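PDB 4GBM: CurM Sulfotransferase from Moorea producta, which probably transfers a sulfonate group from PAPS to an intermediate of curacin biosynthesis, as a sulfotransferase domain of a polyketide synthase pathway. Local coordinates for residues 81-86 and 260-265. The protein carries 2 engineered substitutions. Sequence-based numbering, arbitrary orientation.
Engineered in segment 260-265: A262 (natural residue Gln), A263 (natural residue Lys). With ZN (zinc ion), chain B; ZN (zinc ion), chain C.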
loop_
_atom_site.group_PDB
_atom_site.type_symbol
_atom_site.label_atom_id
_atom_site.label_comp_id
_atom_site.label_asym_id
_atom_site.label_seq_id
_atom_site.Cartn_x
_atom_site.Cartn_y
_atom_site.Cartn_z
ATOM N N LEU A 81 -0.813 -0.278 -16.318
ATOM C CA LEU A 81 -0.368 -1.245 -15.315
ATOM C C LEU A 81 -0.165 -2.629 -15.922
ATOM O O LEU A 81 -0.873 -3.005 -16.860
ATOM C CB LEU A 81 -1.390 -1.322 -14.175
ATOM C CG LEU A 81 -1.778 -0.029 -13.447
ATOM C CD1 LEU A 81 -3.069 -0.240 -12.670
ATOM C CD2 LEU A 81 -0.670 0.486 -12.529
ATOM N N SER A 82 0.789 -3.381 -15.368
ATOM C CA SER A 82 1.107 -4.739 -15.826
ATOM C C SER A 82 -0.088 -5.688 -15.711
ATOM O O SER A 82 -0.308 -6.544 -16.569
ATOM C CB SER A 82 2.291 -5.300 -15.039
ATOM O OG SER A 82 3.492 -4.621 -15.364
ATOM N N TYR A 83 -0.851 -5.526 -14.637
ATOM C CA TYR A 83 -2.065 -6.300 -14.428
ATOM C C TYR A 83 -3.276 -5.372 -14.529
ATOM O O TYR A 83 -3.139 -4.214 -14.937
ATOM C CB TYR A 83 -1.995 -7.041 -13.090
ATOM C CG TYR A 83 -0.848 -8.035 -13.035
ATOM C CD1 TYR A 83 -1.011 -9.342 -13.500
ATOM C CD2 TYR A 83 0.402 -7.662 -12.542
ATOM C CE1 TYR A 83 0.037 -10.256 -13.465
ATOM C CE2 TYR A 83 1.457 -8.568 -12.504
ATOM C CZ TYR A 83 1.266 -9.861 -12.963
ATOM O OH TYR A 83 2.305 -10.761 -12.926
ATOM N N LEU A 84 -4.457 -5.866 -14.174
ATOM C CA LEU A 84 -5.695 -5.142 -14.493
ATOM C C LEU A 84 -6.002 -3.921 -13.612
ATOM O O LEU A 84 -6.651 -2.979 -14.071
ATOM C CB LEU A 84 -6.891 -6.102 -14.564
ATOM C CG LEU A 84 -6.739 -7.307 -15.504
ATOM C CD1 LEU A 84 -7.949 -8.223 -15.385
ATOM C CD2 LEU A 84 -6.521 -6.897 -16.963
ATOM N N GLY A 85 -5.535 -3.934 -12.364
ATOM C CA GLY A 85 -5.648 -2.759 -11.487
ATOM C C GLY A 85 -7.065 -2.249 -11.288
ATOM O O GLY A 85 -7.327 -1.038 -11.354
ATOM N N GLU A 86 -7.980 -3.169 -11.009
ATOM C CA GLU A 86 -9.399 -2.834 -10.913
ATOM C C GLU A 86 -9.867 -2.424 -9.516
ATOM O O GLU A 86 -11.056 -2.517 -9.217
ATOM C CB GLU A 86 -10.240 -4.005 -11.422
ATOM C CG GLU A 86 -10.013 -4.305 -12.892
ATOM C CD GLU A 86 -10.917 -5.385 -13.437
ATOM O OE1 GLU A 86 -10.885 -5.583 -14.665
ATOM O OE2 GLU A 86 -11.655 -6.038 -12.662
ATOM N N VAL A 260 -11.206 -13.042 -10.602
ATOM C CA VAL A 260 -10.029 -13.014 -11.473
ATOM C C VAL A 260 -8.856 -12.414 -10.704
ATOM O O VAL A 260 -8.906 -11.264 -10.262
ATOM C CB VAL A 260 -10.303 -12.243 -12.789
ATOM C CG1 VAL A 260 -9.020 -12.037 -13.591
ATOM C CG2 VAL A 260 -11.349 -12.983 -13.640
ATOM N N HIS A 261 -7.815 -13.225 -10.535
ATOM C CA HIS A 261 -6.635 -12.856 -9.767
ATOM C C HIS A 261 -5.963 -11.583 -10.300
ATOM O O HIS A 261 -5.613 -10.692 -9.517
ATOM C CB HIS A 261 -5.688 -14.059 -9.734
ATOM C CG HIS A 261 -4.320 -13.759 -9.213
ATOM N ND1 HIS A 261 -3.203 -13.788 -10.017
ATOM C CD2 HIS A 261 -3.881 -13.460 -7.967
ATOM C CE1 HIS A 261 -2.133 -13.514 -9.294
ATOM N NE2 HIS A 261 -2.519 -13.306 -8.051
ATOM N N ALA A 262 -5.827 -11.480 -11.626
ATOM C CA ALA A 262 -5.174 -10.329 -12.253
ATOM C C ALA A 262 -5.896 -9.002 -11.991
ATOM O O ALA A 262 -5.287 -7.942 -12.076
ATOM C CB ALA A 262 -4.996 -10.556 -13.751
ATOM N N ALA A 263 -7.179 -9.076 -11.643
ATOM C CA ALA A 263 -7.993 -7.876 -11.425
ATOM C C ALA A 263 -7.615 -7.074 -10.172
ATOM O O ALA A 263 -7.786 -5.854 -10.152
ATOM C CB ALA A 263 -9.481 -8.229 -11.413
ATOM N N SER A 264 -7.096 -7.741 -9.145
ATOM C CA SER A 264 -6.714 -7.039 -7.909
ATOM C C SER A 264 -5.234 -6.666 -7.882
ATOM O O SER A 264 -4.752 -6.089 -6.907
ATOM C CB SER A 264 -7.091 -7.855 -6.667
ATOM O OG SER A 264 -8.497 -7.852 -6.486
ATOM N N LEU A 265 -4.521 -7.001 -8.954
ATOM C CA LEU A 265 -3.087 -6.735 -9.047
ATOM C C LEU A 265 -2.838 -5.507 -9.901
ATOM O O LEU A 265 -3.638 -5.184 -10.780
ATOM C CB LEU A 265 -2.355 -7.942 -9.641
ATOM C CG LEU A 265 -1.845 -9.046 -8.715
ATOM C CD1 LEU A 265 -2.926 -9.602 -7.775
ATOM C CD2 LEU A 265 -1.248 -10.155 -9.577
HETATM ZN ZN ZN B . -12.186 -7.075 -15.047
HETATM ZN ZN ZN C . -1.228 -13.295 -6.374
HETATM O O HOH W 1 -14.051 -7.105 -14.333
#
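One face of the Y83 ring carries the methyl CD2 of L265, a CH-pi contact 3.9 Å from the ring centroid and 6° off its normal, while CB of A262, an engineered alanine, sits at the ring edge near its plane. Y83 and L265 lie side by side, pointing the same way; Y83 CG, anti to its carbonyl carbon (chi1 -62°), comes beside L265 CB, and the branched leucine still sets CD2 over mid-ring. An alanine in place of Y83 would probably leave L265 CD2 without the ring it lies against and open a gap beside A262. In this sulfotransferase fold of the P-loop NTPase clan, the contact ties the loop between helices 72-78 and 87-96 to the long loop following helix 228-239, outside the five-stranded parallel sheet. Three successive amides donate to carbonyls of 262-265: L84 N to A262 O, from above the carbonyl plane, G85 N to L265 O and E86 N to A263 O. Glycine suits position 85, where phi is positive and a CB would strike L81 CD1. E86, N-cap of helix 87-96, extends past the engineered A263, its OE2 3.3 Å from A263 CB, and binds a zinc ion through OE1; H261 NE2 and D269 OD1 are among another zinc's ligands.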